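Side-chain contacts in peroxisomal membrane protein LPX1 (Saccharomyces cerevisiae, PDB 2Y6U), which hydrolyses ester bonds of lipids in the peroxisome, with acyl esterase, triacylglycerol lipase and phospholipase A activity: residues V56-S61 / R119-I124; V66-Y71 / V89-Q94; G147-L152 / P274-N279. One frame throughout, in Å; residues are numbered along the deposited sequence.

Contact 1: V56-S61 / R119-I124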
loop_
_atom_site.group_PDB
_atom_site.type_symbol
_atom_site.label_atom_id
_atom_site.label_comp_id
_atom_site.label_asym_id
_atom_site.label_seq_id
_atom_site.Cartn_x
_atom_site.Cartn_y
_atom_site.Cartn_z
ATOM N N VAL A 56 -13.275 12.285 0.885
ATOM C CA VAL A 56 -12.595 11.947 -0.337
ATOM C C VAL A 56 -13.599 11.213 -1.245
ATOM O O VAL A 56 -14.174 10.272 -0.824
ATOM C CB VAL A 56 -11.388 11.044 -0.099
ATOM C CG1 VAL A 56 -10.733 10.659 -1.448
ATOM C CG2 VAL A 56 -10.361 11.765 0.879
ATOM N N PHE A 57 -13.867 11.752 -2.426
ATOM C CA PHE A 57 -14.930 11.186 -3.281
ATOM C C PHE A 57 -14.292 10.575 -4.537
ATOM O O PHE A 57 -13.470 11.217 -5.186
ATOM C CB PHE A 57 -15.871 12.269 -3.804
ATOM C CG PHE A 57 -16.857 12.783 -2.798
ATOM C CD1 PHE A 57 -16.512 13.830 -1.937
ATOM C CD2 PHE A 57 -18.126 12.228 -2.707
ATOM C CE1 PHE A 57 -17.442 14.311 -1.019
ATOM C CE2 PHE A 57 -19.057 12.724 -1.807
ATOM C CZ PHE A 57 -18.693 13.763 -0.951
ATOM N N LEU A 58 -14.716 9.351 -4.840
ATOM C CA LEU A 58 -14.155 8.494 -5.891
ATOM C C LEU A 58 -15.234 8.162 -6.903
ATOM O O LEU A 58 -16.238 7.446 -6.583
ATOM C CB LEU A 58 -13.531 7.231 -5.266
ATOM C CG LEU A 58 -12.500 7.414 -4.160
ATOM C CD1 LEU A 58 -11.998 5.977 -3.750
ATOM C CD2 LEU A 58 -11.407 8.411 -4.612
ATOM N N HIS A 59 -15.105 8.711 -8.100
ATOM C CA HIS A 59 -16.092 8.519 -9.132
ATOM C C HIS A 59 -16.186 7.073 -9.691
ATOM O O HIS A 59 -15.279 6.253 -9.538
ATOM C CB HIS A 59 -15.792 9.450 -10.352
ATOM C CG HIS A 59 -14.466 9.121 -11.016
ATOM N ND1 HIS A 59 -14.304 8.021 -11.849
ATOM C CD2 HIS A 59 -13.260 9.735 -10.953
ATOM C CE1 HIS A 59 -13.033 7.983 -12.249
ATOM N NE2 HIS A 59 -12.378 8.997 -11.706
ATOM N N GLY A 60 -17.286 6.826 -10.377
ATOM C CA GLY A 60 -17.562 5.572 -10.993
ATOM C C GLY A 60 -16.840 5.453 -12.343
ATOM O O GLY A 60 -16.297 6.432 -12.903
ATOM N N SER A 61 -16.939 4.270 -12.924
ATOM C CA SER A 61 -16.318 3.947 -14.213
ATOM C C SER A 61 -16.925 4.869 -15.257
ATOM O O SER A 61 -18.169 4.982 -15.320
ATOM C CB SER A 61 -16.716 2.481 -14.561
ATOM O OG SER A 61 -16.036 1.629 -13.681
ATOM N N ARG A 119 -4.203 2.570 -4.897
ATOM C CA ARG A 119 -2.913 3.112 -4.530
ATOM C C ARG A 119 -2.738 4.641 -4.882
ATOM O O ARG A 119 -2.054 5.385 -4.127
ATOM C CB ARG A 119 -1.711 2.261 -5.057
ATOM C CG ARG A 119 -1.576 0.875 -4.413
ATOM C CD ARG A 119 -0.282 0.029 -4.615
ATOM N NE ARG A 119 -0.633 -0.729 -5.792
ATOM C CZ ARG A 119 -1.120 -1.937 -5.845
ATOM N NH1 ARG A 119 -1.289 -2.676 -4.854
ATOM N NH2 ARG A 119 -1.546 -2.348 -6.979
ATOM N N ASP A 120 -3.279 5.054 -5.999
ATOM C CA ASP A 120 -3.239 6.478 -6.393
ATOM C C ASP A 120 -4.004 7.361 -5.386
ATOM O O ASP A 120 -3.527 8.421 -4.961
ATOM C CB ASP A 120 -3.870 6.621 -7.775
ATOM C CG ASP A 120 -3.003 5.952 -8.877
ATOM O OD1 ASP A 120 -1.783 5.759 -8.657
ATOM O OD2 ASP A 120 -3.595 5.589 -9.920
ATOM N N VAL A 121 -5.174 6.848 -4.969
ATOM C CA VAL A 121 -6.013 7.512 -4.025
ATOM C C VAL A 121 -5.237 7.665 -2.756
ATOM O O VAL A 121 -5.249 8.743 -2.110
ATOM C CB VAL A 121 -7.315 6.802 -3.800
ATOM C CG1 VAL A 121 -8.106 7.490 -2.599
ATOM C CG2 VAL A 121 -8.240 6.867 -5.122
ATOM N N LEU A 122 -4.601 6.601 -2.288
ATOM C CA LEU A 122 -3.853 6.671 -1.047
ATOM C C LEU A 122 -2.692 7.672 -1.142
ATOM O O LEU A 122 -2.400 8.383 -0.179
ATOM C CB LEU A 122 -3.333 5.314 -0.629
ATOM C CG LEU A 122 -4.479 4.338 -0.181
ATOM C CD1 LEU A 122 -3.798 2.922 0.040
ATOM C CD2 LEU A 122 -5.157 4.832 1.088
ATOM N N LYS A 123 -1.989 7.647 -2.249
ATOM C CA LYS A 123 -0.846 8.551 -2.445
ATOM C C LYS A 123 -1.349 10.037 -2.258
ATOM O O LYS A 123 -0.743 10.789 -1.533
ATOM C CB LYS A 123 -0.222 8.323 -3.843
ATOM C CG LYS A 123 1.087 9.132 -4.001
ATOM C CD LYS A 123 1.694 8.782 -5.404
ATOM C CE LYS A 123 3.171 9.215 -5.630
ATOM N NZ LYS A 123 3.068 10.608 -5.891
ATOM N N ILE A 124 -2.442 10.364 -2.908
ATOM C CA ILE A 124 -3.056 11.712 -2.822
ATOM C C ILE A 124 -3.538 12.056 -1.390
ATOM O O ILE A 124 -3.175 13.079 -0.797
ATOM C CB ILE A 124 -4.177 11.850 -3.779
ATOM C CG1 ILE A 124 -3.675 11.861 -5.235
ATOM C CG2 ILE A 124 -5.011 13.206 -3.514
ATOM C CD1 ILE A 124 -4.841 11.696 -6.324
#
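Where Leu58 meets Val121 the contact is wholly aliphatic, and the flat groups of 56-61 stand aside from it. The ring of Phe57 meets that of Trp68, their planes about 40° apart, while the His59 ring meets His97 at a similar tilt. At the edge of the imidazole, ND1 donates to Gly60 O over 2.8 Å; the acceptor lies almost in the ring plane, although the donor stands well above the plane of the carbonyl; with NE2 bonded to Gln94 N, the ring is held at both nitrogens. The packing itself is tip to tip. Leu58 CD2 comes within 3.6 Å of Val121 CG2 and 4.0 Å of Val121 CG1, fitting against both branches of the valine, while Leu58 CD1 is 4.1 Å from Val121 CG2. With its CG anti to the carbonyl carbon (chi1 -53°), Leu58 sends both methyls outward from the strand. Val56, two residues earlier on the same face, adds a looser touch, its CG1 4.3 Å from Val121 CG1. All three side chains are buried. Helix 114-125 thus rests on a strand that is itself held on both sides, Val56 bonding through its backbone to strand 137-144 and Phe57 to Leu90. A helix laid on the central parallel strands through a few branched aliphatic residues illustrates the layered core of the alpha/beta-hydrolase fold.

Contact 2: V66-Y71 / V89-Q94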
loop_
_atom_site.group_PDB
_atom_site.type_symbol
_atom_site.label_atom_id
_atom_site.label_comp_id
_atom_site.label_asym_id
_atom_site.label_seq_id
_atom_site.Cartn_x
_atom_site.Cartn_y
_atom_site.Cartn_z
ATOM N N VAL A 66 -16.123 15.458 -11.618
ATOM C CA VAL A 66 -17.099 16.515 -11.758
ATOM C C VAL A 66 -18.491 16.131 -11.215
ATOM O O VAL A 66 -19.293 17.015 -10.827
ATOM C CB VAL A 66 -17.241 17.019 -13.224
ATOM C CG1 VAL A 66 -18.201 16.134 -14.125
ATOM C CG2 VAL A 66 -17.691 18.488 -13.189
ATOM N N VAL A 67 -18.768 14.827 -11.161
ATOM C CA VAL A 67 -20.087 14.347 -10.736
ATOM C C VAL A 67 -20.364 14.642 -9.263
ATOM O O VAL A 67 -21.526 14.617 -8.826
ATOM C CB VAL A 67 -20.292 12.831 -10.983
ATOM C CG1 VAL A 67 -20.122 12.530 -12.522
ATOM C CG2 VAL A 67 -19.396 11.946 -10.084
ATOM N N TRP A 68 -19.311 15.002 -8.524
ATOM C CA TRP A 68 -19.469 15.362 -7.138
ATOM C C TRP A 68 -19.551 16.851 -6.879
ATOM O O TRP A 68 -19.869 17.289 -5.745
ATOM C CB TRP A 68 -18.345 14.766 -6.316
ATOM C CG TRP A 68 -18.077 13.339 -6.530
ATOM C CD1 TRP A 68 -16.994 12.806 -7.153
ATOM C CD2 TRP A 68 -18.893 12.219 -6.108
ATOM N NE1 TRP A 68 -17.046 11.442 -7.108
ATOM C CE2 TRP A 68 -18.180 11.040 -6.468
ATOM C CE3 TRP A 68 -20.098 12.096 -5.474
ATOM C CZ2 TRP A 68 -18.666 9.805 -6.241
ATOM C CZ3 TRP A 68 -20.570 10.795 -5.182
ATOM C CH2 TRP A 68 -19.853 9.696 -5.576
ATOM N N GLU A 69 -19.350 17.693 -7.899
ATOM C CA GLU A 69 -19.450 19.113 -7.619
ATOM C C GLU A 69 -20.775 19.598 -7.077
ATOM O O GLU A 69 -20.801 20.454 -6.174
ATOM C CB GLU A 69 -18.969 19.981 -8.817
ATOM C CG GLU A 69 -17.516 19.681 -9.109
ATOM C CD GLU A 69 -16.969 20.539 -10.356
ATOM O OE1 GLU A 69 -17.721 21.308 -10.967
ATOM O OE2 GLU A 69 -15.831 20.314 -10.732
ATOM N N TYR A 70 -21.884 19.077 -7.594
ATOM C CA TYR A 70 -23.183 19.382 -7.097
ATOM C C TYR A 70 -23.284 19.113 -5.562
ATOM O O TYR A 70 -24.084 19.709 -4.872
ATOM C CB TYR A 70 -24.203 18.518 -7.887
ATOM C CG TYR A 70 -25.592 18.682 -7.426
ATOM C CD1 TYR A 70 -26.121 17.881 -6.423
ATOM C CD2 TYR A 70 -26.412 19.646 -8.003
ATOM C CE1 TYR A 70 -27.426 18.029 -5.994
ATOM C CE2 TYR A 70 -27.789 19.810 -7.617
ATOM C CZ TYR A 70 -28.294 18.996 -6.597
ATOM O OH TYR A 70 -29.559 19.234 -6.200
ATOM N N TYR A 71 -22.528 18.133 -5.077
ATOM C CA TYR A 71 -22.600 17.774 -3.666
ATOM C C TYR A 71 -21.991 18.808 -2.724
ATOM O O TYR A 71 -22.425 18.948 -1.545
ATOM C CB TYR A 71 -21.847 16.469 -3.417
ATOM C CG TYR A 71 -22.557 15.205 -3.928
ATOM C CD1 TYR A 71 -22.978 15.080 -5.265
ATOM C CD2 TYR A 71 -22.743 14.095 -3.075
ATOM C CE1 TYR A 71 -23.639 13.887 -5.747
ATOM C CE2 TYR A 71 -23.331 12.934 -3.548
ATOM C CZ TYR A 71 -23.800 12.832 -4.860
ATOM O OH TYR A 71 -24.408 11.653 -5.298
ATOM N N VAL A 89 -12.131 18.627 1.184
ATOM C CA VAL A 89 -12.786 17.655 0.331
ATOM C C VAL A 89 -11.898 17.430 -0.875
ATOM O O VAL A 89 -11.472 18.400 -1.520
ATOM C CB VAL A 89 -14.176 18.116 -0.209
ATOM C CG1 VAL A 89 -14.855 17.010 -1.074
ATOM C CG2 VAL A 89 -15.075 18.522 0.924
ATOM N N LEU A 90 -11.608 16.173 -1.203
ATOM C CA LEU A 90 -10.793 15.844 -2.385
ATOM C C LEU A 90 -11.632 15.160 -3.422
ATOM O O LEU A 90 -12.273 14.130 -3.147
ATOM C CB LEU A 90 -9.671 14.893 -2.017
ATOM C CG LEU A 90 -8.838 15.235 -0.786
ATOM C CD1 LEU A 90 -7.700 14.212 -0.506
ATOM C CD2 LEU A 90 -8.214 16.670 -0.895
ATOM N N LEU A 91 -11.593 15.654 -4.639
ATOM C CA LEU A 91 -12.253 15.094 -5.719
ATOM C C LEU A 91 -11.227 14.631 -6.752
ATOM O O LEU A 91 -10.471 15.423 -7.319
ATOM C CB LEU A 91 -13.208 16.092 -6.368
ATOM C CG LEU A 91 -14.376 16.646 -5.557
ATOM C CD1 LEU A 91 -15.325 17.444 -6.538
ATOM C CD2 LEU A 91 -15.042 15.694 -4.692
ATOM N N ILE A 92 -11.087 13.334 -6.890
ATOM C CA ILE A 92 -9.968 12.749 -7.625
ATOM C C ILE A 92 -10.404 12.132 -8.987
ATOM O O ILE A 92 -11.400 11.432 -9.070
ATOM C CB ILE A 92 -9.320 11.643 -6.750
ATOM C CG1 ILE A 92 -8.732 12.249 -5.491
ATOM C CG2 ILE A 92 -8.205 10.810 -7.539
ATOM C CD1 ILE A 92 -8.313 11.152 -4.394
ATOM N N ASP A 93 -9.619 12.377 -10.061
ATOM C CA ASP A 93 -9.814 11.671 -11.333
ATOM C C ASP A 93 -8.784 10.564 -11.446
ATOM O O ASP A 93 -7.553 10.767 -11.339
ATOM C CB ASP A 93 -9.601 12.546 -12.524
ATOM C CG ASP A 93 -10.792 13.415 -12.863
ATOM O OD1 ASP A 93 -11.934 13.023 -12.637
ATOM O OD2 ASP A 93 -10.545 14.504 -13.411
ATOM N N GLN A 94 -9.276 9.356 -11.636
ATOM C CA GLN A 94 -8.380 8.198 -11.865
ATOM C C GLN A 94 -7.551 8.484 -13.131
ATOM O O GLN A 94 -7.952 9.294 -13.987
ATOM C CB GLN A 94 -9.237 6.980 -12.083
ATOM C CG GLN A 94 -9.987 6.509 -10.824
ATOM C CD GLN A 94 -8.987 6.086 -9.756
ATOM O OE1 GLN A 94 -8.193 5.167 -9.934
ATOM N NE2 GLN A 94 -9.046 6.745 -8.621
HETATM O O HOH W 1 -13.913 11.428 -7.927
#
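Leu91 meets Trp68 and Glu69 on one face of the central sheet of the alpha/beta-hydrolase fold, joining strand 84-92 to the turns that follow strand 51-58. Those turns are helical in their backbone angles yet lack a regular helix's bonds: Glu69 N reaches back to Val66 O, and Tyr71 N to Trp68 O. Along the strand, Val89 packs on Leu72 and Phe57, whereas Leu90 turns to the other face and lies on Val56. Leu91 then carries the direct contact. Its CD2 is 3.8 Å from Trp68 CB and its CD1 4.0 Å from that same atom, so both methyls press on the root of the indole side chain from the same side. Leu91 CD1 also comes within 4.1 Å of Glu69 CG, an apolar touch by the aliphatic part of an acidic side chain. Ile92 contributes through its backbone: a water donates to Ile92 O at 2.8 Å and accepts a weak bond from Trp68 NE1 at 3.2 Å, bridging indole and strand. Asp93 joins a loop and a helix, OD1 taking Lys65 N and OD2 taking Asp99 N of helix 98-103. Gln94 follows, packing on Phe112. The indole is wedged within its own segment as well: Val67 CG2 lies over one face toward the rim, and Trp68 CE3 stands 3.7 Å above the centre of the Tyr71 ring.

Contact 3: G147-L152 / P274-N279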
loop_
_atom_site.group_PDB
_atom_site.type_symbol
_atom_site.label_atom_id
_atom_site.label_comp_id
_atom_site.label_asym_id
_atom_site.label_seq_id
_atom_site.Cartn_x
_atom_site.Cartn_y
_atom_site.Cartn_z
ATOM N N GLY A 147 -15.320 3.323 -7.793
ATOM C CA GLY A 147 -14.869 4.098 -6.664
ATOM C C GLY A 147 -15.208 3.441 -5.339
ATOM O O GLY A 147 -14.491 3.572 -4.361
ATOM N N GLY A 148 -16.292 2.692 -5.329
ATOM C CA GLY A 148 -16.700 1.921 -4.150
ATOM C C GLY A 148 -15.761 0.770 -3.948
ATOM O O GLY A 148 -15.350 0.496 -2.801
ATOM N N PHE A 149 -15.520 0.022 -5.020
ATOM C CA PHE A 149 -14.440 -1.012 -4.943
ATOM C C PHE A 149 -13.175 -0.353 -4.336
ATOM O O PHE A 149 -12.488 -0.949 -3.464
ATOM C CB PHE A 149 -14.179 -1.572 -6.333
ATOM C CG PHE A 149 -13.118 -2.628 -6.416
ATOM C CD1 PHE A 149 -11.749 -2.267 -6.326
ATOM C CD2 PHE A 149 -13.453 -3.966 -6.606
ATOM C CE1 PHE A 149 -10.764 -3.257 -6.439
ATOM C CE2 PHE A 149 -12.488 -4.947 -6.729
ATOM C CZ PHE A 149 -11.125 -4.605 -6.639
ATOM N N GLN A 150 -12.770 0.786 -4.905
ATOM C CA GLN A 150 -11.517 1.442 -4.505
ATOM C C GLN A 150 -11.491 1.949 -3.089
ATOM O O GLN A 150 -10.482 1.831 -2.451
ATOM C CB GLN A 150 -11.131 2.518 -5.504
ATOM C CG GLN A 150 -10.823 1.914 -6.873
ATOM C CD GLN A 150 -10.548 2.969 -7.910
ATOM O OE1 GLN A 150 -11.263 3.971 -7.984
ATOM N NE2 GLN A 150 -9.565 2.734 -8.748
ATOM N N ALA A 151 -12.648 2.361 -2.580
ATOM C CA ALA A 151 -12.776 2.732 -1.159
ATOM C C ALA A 151 -12.400 1.560 -0.259
ATOM O O ALA A 151 -11.679 1.715 0.694
ATOM C CB ALA A 151 -14.200 3.244 -0.837
ATOM N N LEU A 152 -13.009 0.402 -0.523
ATOM C CA LEU A 152 -12.659 -0.829 0.177
ATOM C C LEU A 152 -11.176 -1.205 0.067
ATOM O O LEU A 152 -10.515 -1.494 1.069
ATOM C CB LEU A 152 -13.528 -1.999 -0.335
ATOM C CG LEU A 152 -14.991 -1.956 -0.009
ATOM C CD1 LEU A 152 -15.837 -2.954 -0.900
ATOM C CD2 LEU A 152 -15.186 -2.252 1.524
ATOM N N PRO A 274 -10.342 -10.750 -7.200
ATOM C CA PRO A 274 -10.213 -11.798 -6.173
ATOM C C PRO A 274 -9.458 -11.317 -4.937
ATOM O O PRO A 274 -9.818 -11.657 -3.823
ATOM C CB PRO A 274 -9.446 -12.886 -6.894
ATOM C CG PRO A 274 -10.108 -12.824 -8.337
ATOM C CD PRO A 274 -10.000 -11.344 -8.518
ATOM N N PHE A 275 -8.459 -10.498 -5.172
ATOM C CA PHE A 275 -7.652 -9.933 -4.069
ATOM C C PHE A 275 -8.512 -9.096 -3.114
ATOM O O PHE A 275 -8.492 -9.265 -1.909
ATOM C CB PHE A 275 -6.526 -9.086 -4.627
ATOM C CG PHE A 275 -5.696 -8.419 -3.506
ATOM C CD1 PHE A 275 -4.716 -9.121 -2.866
ATOM C CD2 PHE A 275 -6.028 -7.201 -3.047
ATOM C CE1 PHE A 275 -3.972 -8.512 -1.825
ATOM C CE2 PHE A 275 -5.277 -6.592 -2.040
ATOM C CZ PHE A 275 -4.265 -7.252 -1.449
ATOM N N LEU A 276 -9.386 -8.262 -3.672
ATOM C CA LEU A 276 -10.308 -7.436 -2.897
ATOM C C LEU A 276 -11.331 -8.292 -2.168
ATOM O O LEU A 276 -11.478 -8.178 -0.938
ATOM C CB LEU A 276 -10.944 -6.303 -3.723
ATOM C CG LEU A 276 -11.844 -5.575 -2.682
ATOM C CD1 LEU A 276 -10.929 -4.764 -1.644
ATOM C CD2 LEU A 276 -13.058 -4.959 -3.083
ATOM N N ILE A 277 -11.941 -9.258 -2.873
ATOM C CA ILE A 277 -12.905 -10.124 -2.354
ATOM C C ILE A 277 -12.357 -10.870 -1.173
ATOM O O ILE A 277 -13.068 -11.031 -0.142
ATOM C CB ILE A 277 -13.472 -11.082 -3.420
ATOM C CG1 ILE A 277 -14.245 -10.246 -4.504
ATOM C CG2 ILE A 277 -14.296 -12.256 -2.849
ATOM C CD1 ILE A 277 -14.510 -11.046 -5.797
ATOM N N SER A 278 -11.137 -11.367 -1.310
ATOM C CA SER A 278 -10.521 -12.148 -0.238
ATOM C C SER A 278 -10.229 -11.309 1.093
ATOM O O SER A 278 -9.957 -11.906 2.175
ATOM C CB SER A 278 -9.210 -12.699 -0.741
ATOM O OG SER A 278 -8.656 -13.594 0.222
ATOM N N ASN A 279 -10.201 -10.010 0.954
ATOM C CA ASN A 279 -9.804 -9.073 1.973
ATOM C C ASN A 279 -10.869 -8.201 2.572
ATOM O O ASN A 279 -10.618 -7.437 3.555
ATOM C CB ASN A 279 -8.595 -8.237 1.498
ATOM C CG ASN A 279 -7.380 -9.065 1.516
ATOM O OD1 ASN A 279 -7.040 -9.611 2.588
ATOM N ND2 ASN A 279 -6.772 -9.349 0.350
#
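Two helical segments, 147-152 and 274-279, come together with the CA atoms of Leu152 and Leu276 7.7 Å apart. The joint is made by one residue, Leu276, set between Phe149 and Leu152. Its CD2 methyl sits over one face of the Phe149 ring in a CH-pi contact, 3.8 Å from the ring centroid and 18° off the normal. Farther back along the same side chain, Leu276 CB approaches Phe149 CZ to 3.4 Å, a tight fit, the two side chains sliding past each other in opposite directions. Phe149 can reach this far since its CG is anti to the backbone N (chi1 -180°), which carries the ring out toward the other helix. Leu276 crosses Leu152 at about a right angle, with Leu276 CD1 4.0 Å from Leu152 CB and Leu276 CD2 4.1 Å from Leu152 CD1. With an alanine in place of Phe149, the CD2 methyl of Leu276 would probably lose the aromatic face beneath it, and a gap would be likely to open between the two helices. On its outer side, segment 274-279 faces the second subunit: Phe275 stacks edge-to-face with Phe282 of that subunit, and Asn279 OD1 accepts a bond from Asn279 ND2 of the same neighbour. Within the chain, helix 146-157 lies between helix 273-279 and the sheet, Leu152 resting on Leu165 and Leu167 of strand 164-168, while Phe149 also touches Ile115 of helix 114-125.

In the fold
Contacts 1 and 2 have centres about 10 Å apart and share the central sheet, where their strands are neighbours: Phe57 N lies 3.0 Å from Leu90 O, a probable hydrogen bond. Past the strand ends, His59 NE2 lies 3.1 Å from Gln94 N. Contact 3, its centre about 13 Å from that of contact 1, is reached through Leu58, whose CD1 is 3.5 Å from Gly147 O. Gly147 belongs to a GxSxG sequence, consistent with a nucleophile elbow in which Ser145 would be the nucleophile; Ser61 N bonds to Ser145 OG. Contacts 2 and 3, about 20 Å apart between centres, are linked only weakly, through Gln94 and Gln150.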